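Local structure of carbonic anhydrase (Sordaria macrospora, 4O1K) at the interface of chains A and B and the interface of chains A and C. The protein catalyses the reversible hydration of carbon dioxide to bicarbonate as a zinc-dependent, tetrameric carbonic anhydrase of the beta class. Numbering follows the deposited sequence. Chains: chain A/B/C, Carbonic anhydrase.

Contact 1: the interface of chains A and B. Residues chain A 86, 171, 175; chain B 135, 139, 142.
Helix 130-143 of chain B, through B:Arg135, B:Asp139 and B:Arg142, packs against the end of chain A helix 154-174, the loop residue A:Lys175 just beyond it, and the loop carrying A:Asn86. The polar centre is a salt bridge: A:Lys175 NZ, the ammonium group, lies 2.9 Å from carboxylate oxygen B:Asp139 OD1. It approaches on the syn side of that oxygen, 32° out of the carboxylate plane. The lysine gets there as a straight rod, extended from CG to NZ (chi4 176°), passing B:Arg142, which runs the opposite way. From its own helix, B:Arg142 NH1 comes within 3.4 Å of B:Asp139 OD1, the oxygen lying at the edge and in the plane of the guanidinium. One carboxylate oxygen thus meets two basic groups, and these would probably keep B:Asp139 ionised while it screens their mutual repulsion. A water extends the network, 3.2 Å from A:Arg171 NH2 and likewise 3.2 Å from B:Asp139 OD1; the bend of A:Arg171 at chi3 (61°) turns its guanidinium edge to this water. Aliphatic contact comes from B:Arg135, whose CD lies 3.7 Å from both A:Lys175 CB and A:Lys175 CD and, on another flank, 3.8 Å from A:Asn86 CB. An alanine in place of A:Lys175 would probably leave B:Asp139 without its ionic mate from chain A and B:Arg135 CD without the packing of the outer lysine methylenes. Repeated by the two-fold axis, this mixed ionic and aliphatic patch helps fasten chains A and B together, consistent with the tetrameric state of the enzyme.

Contact 2: the interface of chains A and C. Residues chain A 57, 77-79, 88, 90, 133; chain C 77, 90, 94.
The side-chain amide of C:Asn90, on helix 89-100, enters a pocket of chain A and meets A:Asp88 and A:Trp133 from different directions. With CG anti to the backbone N (chi1 -172°), its ND2 reaches carboxylate oxygen A:Asp88 OD2 at 2.9 Å. The bond is bent, 146° at the hydrogen. It arrives on the syn side of the oxygen, 22° out of the carboxylate plane. Beneath the same asparagine lies the indole of A:Trp133: C:Asn90 CA sits over the face of its six-membered ring, 4.0 Å from the centroid, in a CH-pi contact. The amide is tilted against the indole, and its CG comes 3.5 Å from A:Trp133 CH2. A:Asn79 crosses C:Asn90 at about a right angle, CB toward the amide, while its own ND2 donates to A:His77 NE2 at 2.8 Å. That donor lies near the imidazole plane, so the bond helps set the rotation of the A:His77 ring, which points tip to tip at C:Asn90. By symmetry C:His77 and A:Asn90 also approach tip to tip, ring and amide planes nearly perpendicular. C:His77 ND1 makes a weak hydrogen bond to the backbone carbonyl A:Arg78 O at 3.1 Å, and a water 3.3 Å from the same nitrogen connects it to the hydroxyl of A:Ser57. A:Ser57 directly follows zinc ligand A:Cys56 and precedes zinc ligand A:Asp58. The site therefore joins the two subunits beside a metal-binding segment, and probably helps hold the active-site surroundings in place as well as the pairing of chains A and C within the tetramer.

Contact 1: the interface of chains A and B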
ATOM      1  N   ASN A  86      -2.939   4.785  -7.355  1.00 35.84           N
ATOM      2  CA  ASN A  86      -2.736   5.905  -6.445  1.00 39.73           C
ATOM      3  C   ASN A  86      -2.437   5.538  -4.990  1.00 35.56           C
ATOM      4  O   ASN A  86      -1.865   6.335  -4.261  1.00 44.87           O
ATOM      5  CB  ASN A  86      -3.832   6.959  -6.582  1.00 51.03           C
ATOM      6  CG  ASN A  86      -5.198   6.361  -6.703  1.00 55.37           C
ATOM      7  OD1 ASN A  86      -5.595   5.889  -7.761  1.00 58.51           O
ATOM      8  ND2 ASN A  86      -5.937   6.399  -5.625  1.00 56.51           N
ATOM      9  N   ARG A 171      -2.830   8.702 -17.679  1.00 25.78           N
ATOM     10  CA  ARG A 171      -3.714   9.622 -16.961  1.00 27.95           C
ATOM     11  C   ARG A 171      -3.365   9.630 -15.473  1.00 29.63           C
ATOM     12  O   ARG A 171      -3.290  10.698 -14.866  1.00 30.21           O
ATOM     13  CB  ARG A 171      -5.194   9.253 -17.158  1.00 28.77           C
ATOM     14  CG  ARG A 171      -5.727   9.501 -18.579  1.00 36.17           C
ATOM     15  CD  ARG A 171      -7.262   9.346 -18.610  1.00 41.14           C
ATOM     16  NE  ARG A 171      -7.927  10.317 -17.736  1.00 46.12           N
ATOM     17  CZ  ARG A 171      -8.521  10.013 -16.581  1.00 50.27           C
ATOM     18  NH1 ARG A 171      -8.560   8.754 -16.153  1.00 53.13           N
ATOM     19  NH2 ARG A 171      -9.097  10.965 -15.853  1.00 49.05           N
ATOM     20  N   LYS A 175      -2.156  12.894 -12.855  1.00 27.90           N
ATOM     21  CA  LYS A 175      -2.838  13.334 -11.632  1.00 28.26           C
ATOM     22  C   LYS A 175      -1.880  13.709 -10.526  1.00 30.72           C
ATOM     23  O   LYS A 175      -2.255  14.450  -9.598  1.00 31.82           O
ATOM     24  CB  LYS A 175      -3.753  12.230 -11.114  1.00 26.22           C
ATOM     25  CG  LYS A 175      -4.869  11.813 -12.078  1.00 27.53           C
ATOM     26  CD  LYS A 175      -5.634  10.582 -11.499  1.00 27.48           C
ATOM     27  CE  LYS A 175      -6.634  10.038 -12.531  1.00 34.78           C
ATOM     28  NZ  LYS A 175      -7.286   8.790 -11.993  1.00 35.98           N
TER
ATOM     29  N   ARG B 135      -6.927  11.565  -3.855  1.00 24.97           N
ATOM     30  CA  ARG B 135      -7.131  11.380  -5.286  1.00 25.07           C
ATOM     31  C   ARG B 135      -8.288  10.430  -5.542  1.00 26.98           C
ATOM     32  O   ARG B 135      -9.046  10.607  -6.502  1.00 28.18           O
ATOM     33  CB  ARG B 135      -5.832  10.859  -5.939  1.00 27.79           C
ATOM     34  CG  ARG B 135      -5.857  10.746  -7.492  1.00 31.42           C
ATOM     35  CD  ARG B 135      -4.432  10.474  -7.958  1.00 31.60           C
ATOM     36  NE  ARG B 135      -3.542  11.523  -7.421  1.00 36.58           N
ATOM     37  CZ  ARG B 135      -2.314  11.345  -6.944  1.00 33.29           C
ATOM     38  NH1 ARG B 135      -1.731  10.153  -6.948  1.00 34.62           N
ATOM     39  NH2 ARG B 135      -1.636  12.382  -6.460  1.00 35.09           N
ATOM     40  N   ASP B 139     -11.399  10.836  -8.058  1.00 28.25           N
ATOM     41  CA  ASP B 139     -11.765   9.838  -9.052  1.00 28.38           C
ATOM     42  C   ASP B 139     -13.268   9.580  -9.010  1.00 29.81           C
ATOM     43  O   ASP B 139     -13.926   9.465 -10.057  1.00 31.15           O
ATOM     44  CB  ASP B 139     -11.009   8.525  -8.830  1.00 34.66           C
ATOM     45  CG  ASP B 139      -9.563   8.584  -9.320  1.00 43.11           C
ATOM     46  OD1 ASP B 139      -9.191   9.568  -9.988  1.00 42.92           O
ATOM     47  OD2 ASP B 139      -8.809   7.623  -9.044  1.00 46.77           O
ATOM     48  N   ARG B 142     -14.971  12.396 -10.894  1.00 35.68           N
ATOM     49  CA  ARG B 142     -14.847  12.265 -12.337  1.00 36.00           C
ATOM     50  C   ARG B 142     -15.778  11.181 -12.888  1.00 37.30           C
ATOM     51  O   ARG B 142     -16.279  11.312 -13.994  1.00 41.04           O
ATOM     52  CB  ARG B 142     -13.380  12.017 -12.724  1.00 42.07           C
ATOM     53  CG  ARG B 142     -12.471  13.200 -12.387  1.00 43.43           C
ATOM     54  CD  ARG B 142     -10.991  12.938 -12.725  1.00 48.11           C
ATOM     55  NE  ARG B 142     -10.171  14.080 -12.334  1.00 46.10           N
ATOM     56  CZ  ARG B 142      -9.264  14.060 -11.368  1.00 47.14           C
ATOM     57  NH1 ARG B 142      -9.001  12.936 -10.693  1.00 46.94           N
ATOM     58  NH2 ARG B 142      -8.589  15.170 -11.087  1.00 49.52           N
TER
HETATM   59  O   HOH W   1     -10.220   9.953 -13.039  1.00 50.12           O

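Contact 2: the interface of chains A and C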
ATOM      1  N   SER A  57       6.547  -6.280 -15.632  1.00 24.44           N
ATOM      2  CA  SER A  57       7.462  -7.300 -15.150  1.00 24.77           C
ATOM      3  C   SER A  57       7.572  -8.492 -16.108  1.00 27.48           C
ATOM      4  O   SER A  57       8.562  -9.219 -16.062  1.00 29.35           O
ATOM      5  CB  SER A  57       7.028  -7.787 -13.781  1.00 24.57           C
ATOM      6  OG  SER A  57       7.191  -6.747 -12.826  1.00 26.67           O
ATOM      7  N   HIS A  77      10.991   1.429 -13.378  1.00 24.59           N
ATOM      8  CA  HIS A  77      10.091   0.705 -12.484  1.00 26.25           C
ATOM      9  C   HIS A  77       9.385  -0.346 -13.327  1.00 24.47           C
ATOM     10  O   HIS A  77       8.897  -0.039 -14.385  1.00 24.01           O
ATOM     11  CB  HIS A  77       9.068   1.655 -11.835  1.00 25.24           C
ATOM     12  CG  HIS A  77       8.025   0.940 -11.035  1.00 26.52           C
ATOM     13  ND1 HIS A  77       8.280   0.413  -9.789  1.00 29.21           N
ATOM     14  CD2 HIS A  77       6.734   0.639 -11.310  1.00 28.44           C
ATOM     15  CE1 HIS A  77       7.194  -0.184  -9.327  1.00 25.46           C
ATOM     16  NE2 HIS A  77       6.243  -0.065 -10.233  1.00 24.08           N
ATOM     17  N   ARG A  78       9.325  -1.588 -12.854  1.00 24.99           N
ATOM     18  CA  ARG A  78       8.569  -2.599 -13.591  1.00 22.80           C
ATOM     19  C   ARG A  78       7.670  -3.325 -12.624  1.00 20.51           C
ATOM     20  O   ARG A  78       8.138  -3.760 -11.544  1.00 24.23           O
ATOM     21  CB  ARG A  78       9.518  -3.608 -14.265  1.00 25.85           C
ATOM     22  CG  ARG A  78      10.009  -3.125 -15.620  1.00 30.48           C
ATOM     23  CD  ARG A  78      11.159  -3.977 -16.190  1.00 32.42           C
ATOM     24  NE  ARG A  78      10.685  -5.234 -16.762  1.00 32.83           N
ATOM     25  CZ  ARG A  78      11.493  -6.128 -17.344  1.00 38.28           C
ATOM     26  NH1 ARG A  78      12.795  -5.877 -17.427  1.00 34.64           N
ATOM     27  NH2 ARG A  78      11.011  -7.261 -17.850  1.00 37.91           N
ATOM     28  N   ASN A  79       6.393  -3.448 -12.996  1.00 21.42           N
ATOM     29  CA  ASN A  79       5.436  -4.155 -12.120  1.00 23.53           C
ATOM     30  C   ASN A  79       4.465  -4.931 -12.981  1.00 25.08           C
ATOM     31  O   ASN A  79       4.537  -4.829 -14.187  1.00 25.96           O
ATOM     32  CB  ASN A  79       4.703  -3.192 -11.171  1.00 22.91           C
ATOM     33  CG  ASN A  79       3.819  -2.202 -11.884  1.00 23.48           C
ATOM     34  OD1 ASN A  79       3.065  -2.541 -12.789  1.00 25.54           O
ATOM     35  ND2 ASN A  79       3.861  -0.946 -11.422  1.00 23.77           N
ATOM     36  N   ASP A  88      -0.451   2.960  -4.230  1.00 28.49           N
ATOM     37  CA  ASP A  88       0.774   2.177  -4.302  1.00 26.27           C
ATOM     38  C   ASP A  88       1.962   3.090  -4.068  1.00 22.51           C
ATOM     39  O   ASP A  88       2.371   3.805  -4.979  1.00 27.47           O
ATOM     40  CB  ASP A  88       0.915   1.575  -5.693  1.00 23.41           C
ATOM     41  CG  ASP A  88       2.234   0.821  -5.862  1.00 30.08           C
ATOM     42  OD1 ASP A  88       2.787   0.363  -4.851  1.00 30.42           O
ATOM     43  OD2 ASP A  88       2.711   0.677  -7.002  1.00 29.91           O
ATOM     44  N   ASN A  90       4.993   2.375  -3.707  1.00 24.32           N
ATOM     45  CA  ASN A  90       6.149   1.941  -4.482  1.00 24.56           C
ATOM     46  C   ASN A  90       6.273   2.879  -5.716  1.00 23.38           C
ATOM     47  O   ASN A  90       7.238   3.701  -5.828  1.00 28.48           O
ATOM     48  CB  ASN A  90       5.917   0.467  -4.828  1.00 25.33           C
ATOM     49  CG  ASN A  90       7.111  -0.184  -5.461  1.00 28.09           C
ATOM     50  OD1 ASN A  90       7.904   0.485  -6.130  1.00 25.75           O
ATOM     51  ND2 ASN A  90       7.250  -1.496  -5.266  1.00 26.18           N
ATOM     52  N   TRP A 133      -4.580  -6.513  -7.066  1.00 25.25           N
ATOM     53  CA  TRP A 133      -3.709  -5.887  -8.068  1.00 24.19           C
ATOM     54  C   TRP A 133      -4.338  -5.912  -9.459  1.00 23.64           C
ATOM     55  O   TRP A 133      -4.452  -4.869 -10.124  1.00 28.73           O
ATOM     56  CB  TRP A 133      -2.314  -6.541  -8.054  1.00 23.47           C
ATOM     57  CG  TRP A 133      -1.338  -5.787  -8.882  1.00 27.34           C
ATOM     58  CD1 TRP A 133      -0.943  -6.074 -10.149  1.00 26.57           C
ATOM     59  CD2 TRP A 133      -0.614  -4.613  -8.487  1.00 28.88           C
ATOM     60  NE1 TRP A 133      -0.028  -5.141 -10.585  1.00 26.60           N
ATOM     61  CE2 TRP A 133       0.196  -4.233  -9.568  1.00 24.89           C
ATOM     62  CE3 TRP A 133      -0.581  -3.846  -7.316  1.00 26.57           C
ATOM     63  CZ2 TRP A 133       1.038  -3.127  -9.516  1.00 26.73           C
ATOM     64  CZ3 TRP A 133       0.254  -2.730  -7.265  1.00 24.51           C
ATOM     65  CH2 TRP A 133       1.038  -2.375  -8.369  1.00 25.79           C
TER
ATOM     66  N   HIS C  77      11.094  -7.185 -11.275  1.00 24.59           N
ATOM     67  CA  HIS C  77      10.516  -6.077 -10.520  1.00 26.25           C
ATOM     68  C   HIS C  77      11.661  -5.140 -10.168  1.00 24.47           C
ATOM     69  O   HIS C  77      12.680  -5.585  -9.701  1.00 24.01           O
ATOM     70  CB  HIS C  77       9.815  -6.577  -9.244  1.00 25.24           C
ATOM     71  CG  HIS C  77       9.345  -5.468  -8.355  1.00 26.52           C
ATOM     72  ND1 HIS C  77       8.227  -4.716  -8.638  1.00 29.21           N
ATOM     73  CD2 HIS C  77       9.853  -4.962  -7.207  1.00 28.44           C
ATOM     74  CE1 HIS C  77       8.063  -3.793  -7.705  1.00 25.46           C
ATOM     75  NE2 HIS C  77       9.040  -3.918  -6.828  1.00 24.08           N
ATOM     76  N   ASN C  90       2.363  -4.292  -4.506  1.00 24.32           N
ATOM     77  CA  ASN C  90       3.052  -4.339  -5.790  1.00 24.56           C
ATOM     78  C   ASN C  90       4.015  -5.561  -5.769  1.00 23.38           C
ATOM     79  O   ASN C  90       3.806  -6.580  -6.501  1.00 28.48           O
ATOM     80  CB  ASN C  90       3.749  -2.987  -5.963  1.00 25.33           C
ATOM     81  CG  ASN C  90       4.345  -2.802  -7.327  1.00 28.09           C
ATOM     82  OD1 ASN C  90       4.732  -3.779  -7.976  1.00 25.75           O
ATOM     83  ND2 ASN C  90       4.433  -1.550  -7.776  1.00 26.18           N
ATOM     84  N   VAL C  94       3.716  -9.568  -6.944  1.00 29.97           N
ATOM     85  CA  VAL C  94       4.636 -10.191  -7.893  1.00 37.57           C
ATOM     86  C   VAL C  94       5.395 -11.459  -7.382  1.00 32.14           C
ATOM     87  O   VAL C  94       5.640 -12.400  -8.159  1.00 33.93           O
ATOM     88  CB  VAL C  94       5.533  -9.185  -8.567  1.00 43.15           C
ATOM     89  CG1 VAL C  94       6.636  -8.760  -7.679  1.00 41.90           C
ATOM     90  CG2 VAL C  94       6.113  -9.819  -9.751  1.00 48.68           C
TER
HETATM   91  O   HOH W   2       6.600  -6.920 -10.399  1.00 41.26           O

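The C-alpha centres of contact 1 and contact 2 lie about 19 Å apart, and chain A contributes to both. Helix 130-143 recurs in each, supplied by chain B in contact 1 and by chain A, through A:Trp133, in contact 2. The short stretch from A:Asn86 to A:Asp88 also links them, its first residue facing chain B and its last facing chain C. Each subunit therefore presents two separate two-fold surfaces to different neighbours, in keeping with the tetramer, and the shared helix and loop tie both interfaces to the same parts of the fold.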